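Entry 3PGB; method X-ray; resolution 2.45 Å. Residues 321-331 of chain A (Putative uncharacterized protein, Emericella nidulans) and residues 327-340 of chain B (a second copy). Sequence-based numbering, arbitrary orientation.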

# COMPACT_ATOMS: atom_id res chain seq x y z
N PRO A 321 -3.38 25.17 13.05
CA PRO A 321 -2.27 25.60 13.90
C PRO A 321 -0.90 25.28 13.31
O PRO A 321 -0.67 24.16 12.86
CB PRO A 321 -2.49 24.82 15.19
CG PRO A 321 -3.94 24.55 15.23
CD PRO A 321 -4.38 24.40 13.82
N GLN A 322 -0.02 26.28 13.29
CA GLN A 322 1.38 26.13 12.90
C GLN A 322 1.63 25.79 11.43
O GLN A 322 2.77 25.52 11.06
CB GLN A 322 2.09 25.09 13.79
CG GLN A 322 1.90 25.30 15.28
CD GLN A 322 2.84 24.45 16.10
OE1 GLN A 322 4.04 24.71 16.12
NE2 GLN A 322 2.31 23.45 16.78
N ASP A 323 0.61 25.84 10.58
CA ASP A 323 0.78 25.37 9.20
C ASP A 323 1.58 26.35 8.34
O ASP A 323 2.15 25.95 7.33
CB ASP A 323 -0.57 25.06 8.54
CG ASP A 323 -0.42 24.18 7.29
OD1 ASP A 323 0.35 23.20 7.32
OD2 ASP A 323 -1.08 24.48 6.27
N ARG A 324 1.64 27.62 8.75
CA ARG A 324 2.43 28.61 8.02
C ARG A 324 3.94 28.42 8.20
O ARG A 324 4.71 28.98 7.43
CB ARG A 324 2.03 30.04 8.41
CG ARG A 324 0.62 30.43 7.96
CD ARG A 324 0.12 31.69 8.66
NE ARG A 324 -1.34 31.83 8.57
CZ ARG A 324 -1.99 32.31 7.51
NH1 ARG A 324 -1.34 32.70 6.42
NH2 ARG A 324 -3.33 32.39 7.53
N LYS A 325 4.35 27.65 9.20
CA LYS A 325 5.75 27.27 9.34
C LYS A 325 6.13 26.28 8.25
O LYS A 325 5.27 25.58 7.71
CB LYS A 325 6.01 26.63 10.69
CG LYS A 325 5.94 27.56 11.90
CD LYS A 325 5.94 26.72 13.18
CE LYS A 325 6.09 27.55 14.44
NZ LYS A 325 6.08 26.68 15.65
N GLN A 326 7.42 26.23 7.92
CA GLN A 326 7.92 25.28 6.92
C GLN A 326 7.75 23.81 7.35
O GLN A 326 8.22 23.42 8.42
CB GLN A 326 9.41 25.53 6.60
CG GLN A 326 9.70 25.99 5.17
CD GLN A 326 10.05 24.84 4.23
OE1 GLN A 326 9.20 24.00 3.88
NE2 GLN A 326 11.31 24.81 3.79
N PRO A 327 7.08 23.00 6.51
CA PRO A 327 7.07 21.58 6.78
C PRO A 327 8.44 20.96 6.49
O PRO A 327 9.27 21.60 5.84
CB PRO A 327 6.03 21.05 5.80
CG PRO A 327 6.02 22.03 4.70
CD PRO A 327 6.25 23.35 5.35
N PRO A 328 8.67 19.73 6.97
CA PRO A 328 9.92 19.06 6.66
C PRO A 328 10.20 19.03 5.17
O PRO A 328 9.27 19.05 4.36
CB PRO A 328 9.70 17.64 7.19
CG PRO A 328 8.75 17.81 8.28
CD PRO A 328 7.82 18.90 7.84
N VAL A 329 11.48 19.00 4.83
CA VAL A 329 11.88 19.02 3.43
C VAL A 329 13.03 18.03 3.24
O VAL A 329 13.97 18.00 4.03
CB VAL A 329 12.27 20.46 2.98
CG1 VAL A 329 13.61 20.90 3.58
CG2 VAL A 329 12.30 20.54 1.46
N MET A 330 12.89 17.20 2.21
CA MET A 330 13.92 16.23 1.84
C MET A 330 15.01 16.98 1.10
O MET A 330 14.71 17.76 0.20
CB MET A 330 13.31 15.13 0.96
CG MET A 330 14.21 13.90 0.73
SD MET A 330 14.45 12.82 2.16
CE MET A 330 13.06 11.70 2.03
N ILE A 331 16.26 16.77 1.50
CA ILE A 331 17.41 17.36 0.82
C ILE A 331 18.42 16.26 0.47
O ILE A 331 18.37 15.17 1.04
CB ILE A 331 18.05 18.52 1.65
CG1 ILE A 331 18.66 18.03 2.97
CG2 ILE A 331 17.02 19.60 1.94
CD1 ILE A 331 20.14 17.84 2.92
N PRO B 327 23.02 9.48 1.46
CA PRO B 327 21.70 9.48 0.85
C PRO B 327 20.90 10.70 1.29
O PRO B 327 21.27 11.36 2.26
CB PRO B 327 21.07 8.20 1.38
CG PRO B 327 21.76 7.95 2.67
CD PRO B 327 23.16 8.39 2.45
N PRO B 328 19.79 10.99 0.58
CA PRO B 328 18.94 12.10 0.99
C PRO B 328 18.53 11.98 2.45
O PRO B 328 18.46 10.87 2.99
CB PRO B 328 17.72 11.96 0.08
CG PRO B 328 18.24 11.32 -1.13
CD PRO B 328 19.29 10.36 -0.65
N VAL B 329 18.28 13.13 3.07
CA VAL B 329 17.93 13.16 4.47
C VAL B 329 16.81 14.17 4.67
O VAL B 329 16.87 15.29 4.15
CB VAL B 329 19.17 13.48 5.36
CG1 VAL B 329 19.60 14.94 5.23
CG2 VAL B 329 18.89 13.12 6.81
N MET B 330 15.78 13.75 5.39
CA MET B 330 14.65 14.60 5.73
C MET B 330 15.08 15.49 6.88
O MET B 330 15.65 15.01 7.85
CB MET B 330 13.44 13.74 6.13
CG MET B 330 12.10 14.49 6.25
SD MET B 330 11.37 15.05 4.69
CE MET B 330 10.41 13.62 4.19
N ILE B 331 14.84 16.79 6.74
CA ILE B 331 15.13 17.76 7.81
C ILE B 331 13.88 18.60 8.09
O ILE B 331 12.96 18.65 7.27
CB ILE B 331 16.38 18.64 7.48
CG1 ILE B 331 16.15 19.54 6.26
CG2 ILE B 331 17.60 17.76 7.24
CD1 ILE B 331 15.81 20.95 6.61
N ALA B 332 13.83 19.24 9.27
CA ALA B 332 12.67 20.02 9.68
C ALA B 332 13.09 21.46 9.95
O ALA B 332 13.35 21.82 11.09
CB ALA B 332 12.03 19.41 10.92
N PRO B 333 13.15 22.29 8.90
CA PRO B 333 13.66 23.67 8.99
C PRO B 333 13.03 24.51 10.10
O PRO B 333 13.73 25.27 10.75
CB PRO B 333 13.31 24.27 7.63
CG PRO B 333 13.20 23.12 6.71
CD PRO B 333 12.69 21.98 7.53
N ASP B 334 11.72 24.37 10.31
CA ASP B 334 11.04 25.10 11.37
C ASP B 334 10.73 24.23 12.59
O ASP B 334 9.93 24.60 13.44
CB ASP B 334 9.76 25.75 10.84
CG ASP B 334 10.05 26.91 9.90
OD1 ASP B 334 11.19 26.97 9.39
OD2 ASP B 334 9.16 27.74 9.66
N GLY B 335 11.40 23.08 12.69
CA GLY B 335 11.17 22.17 13.80
C GLY B 335 9.79 21.54 13.79
O GLY B 335 9.18 21.37 12.73
N ALA B 336 9.30 21.22 14.99
CA ALA B 336 8.07 20.44 15.16
C ALA B 336 6.82 21.30 15.06
O ALA B 336 6.59 22.18 15.89
CB ALA B 336 8.09 19.74 16.52
N ARG B 337 5.99 21.05 14.05
CA ARG B 337 4.73 21.80 13.87
C ARG B 337 3.54 21.13 14.55
O ARG B 337 2.45 21.04 13.98
CB ARG B 337 4.45 22.01 12.38
CG ARG B 337 5.52 22.82 11.65
CD ARG B 337 5.05 23.16 10.24
NE ARG B 337 4.51 21.98 9.58
CZ ARG B 337 3.63 21.99 8.58
NH1 ARG B 337 3.17 23.12 8.07
NH2 ARG B 337 3.21 20.83 8.09
N TYR B 338 3.75 20.66 15.77
CA TYR B 338 2.69 20.05 16.57
C TYR B 338 2.85 20.46 18.03
O TYR B 338 3.79 21.19 18.38
CB TYR B 338 2.70 18.53 16.40
CG TYR B 338 4.03 17.87 16.63
CD1 TYR B 338 4.95 17.74 15.59
CD2 TYR B 338 4.37 17.34 17.87
CE1 TYR B 338 6.17 17.11 15.80
CE2 TYR B 338 5.59 16.71 18.09
CZ TYR B 338 6.48 16.60 17.04
OH TYR B 338 7.69 15.99 17.24
N SER B 339 1.92 20.02 18.87
CA SER B 339 1.90 20.40 20.28
C SER B 339 1.77 19.17 21.15
O SER B 339 1.09 18.22 20.80
CB SER B 339 0.74 21.35 20.53
OG SER B 339 0.72 22.38 19.54
N VAL B 340 2.42 19.20 22.31
CA VAL B 340 2.48 18.05 23.20
C VAL B 340 2.34 18.47 24.66
O VAL B 340 2.91 19.48 25.09
CB VAL B 340 3.80 17.29 23.04
CG1 VAL B 340 4.00 16.29 24.18
CG2 VAL B 340 3.87 16.59 21.69
O HOH W 1 -0.25 21.93 14.38
O HOH W 2 -0.49 22.73 17.27
O HOH W 3 0.25 20.47 7.18
O HOH W 4 9.82 21.96 10.14

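The two stretches join through a short antiparallel β-ladder centred on A:Met330 and B:Met330, extended on one side by a polar contact in which B:Arg337 reaches into a turn of chain A; together they bury 1010 Å², both sides summed.

Both copies contribute the same strand, residues 329-331, and pairing A:Met330 with B:Met330 makes the ladder symmetric. A:Val329 N donates to B:Ile331 O at 2.9 Å, and B:Ile331 N returns a bond to A:Val329 O at 3.1 Å. The equivalent pair follows at the other end, with B:Val329 N to A:Ile331 O at 2.9 Å and A:Ile331 N to B:Val329 O at 3.1 Å. Between these rings the two methionines form the non-hydrogen-bonded pair, with A:Met330 CA 4.3 Å from B:Met330 CA.

Side chains alternate across the sheet. The methionines share one face, where A:Met330 CE meets B:Met330 CE at 3.9 Å; their identical t, p, p rotamers also bring each sulfur to a proline of the partner, A:Met330 SD lying 4.0 Å from B:Pro328 CB, and B:Met330 SD the same distance from A:Pro328 CB. Long and flexible, methionine can fold over the strand in this way. The valines and isoleucines occupy the opposite face: A:Val329 CG1 packs against B:Ile331 CD1 at 3.7 Å, as does B:Val329 CG1 against A:Ile331 CD1. Here A:Val329 CG1 also touches B:Pro333 CG, at 3.9 Å.

Beyond the ladder, the type I turn from B:Ala332 to B:Gly335 presents B:Asp334, whose OD2 accepts a hydrogen bond from the backbone N of A:Gln326 at 2.9 Å. B:Gly335 has a positive phi, which favours glycine. Water 4 links A:Gln326 O to B:Gly335 O.

B:Arg337 is the residue most covered by the other stretch, with 148 Å² buried. Its CA-to-CB bond points sideways, but the long side chain carries the guanidinium to the type I turn from A:Gln322 to A:Lys325. There B:Arg337 NH1 forms a salt bridge with A:Asp323 OD1 at 2.9 Å and a weak hydrogen bond to A:Lys325 O at 3.3 Å, while A:Pro327 CB covers one face of the guanidinium, 3.6 Å from B:Arg337 NH2. The charge of A:Asp323 offsets that of the buried arginine, and water 3 also bridges the two side chains, donating to A:Asp323 OD1 and accepting a weak hydrogen bond from B:Arg337 NH2.

At the far end A:Gln322 NE2 donates to B:Tyr338 O at 3.1 Å. A:Lys325 NZ steadies the same amide by donating to A:Gln322 OE1 at 2.9 Å, so both ends of the glutamine amide are used.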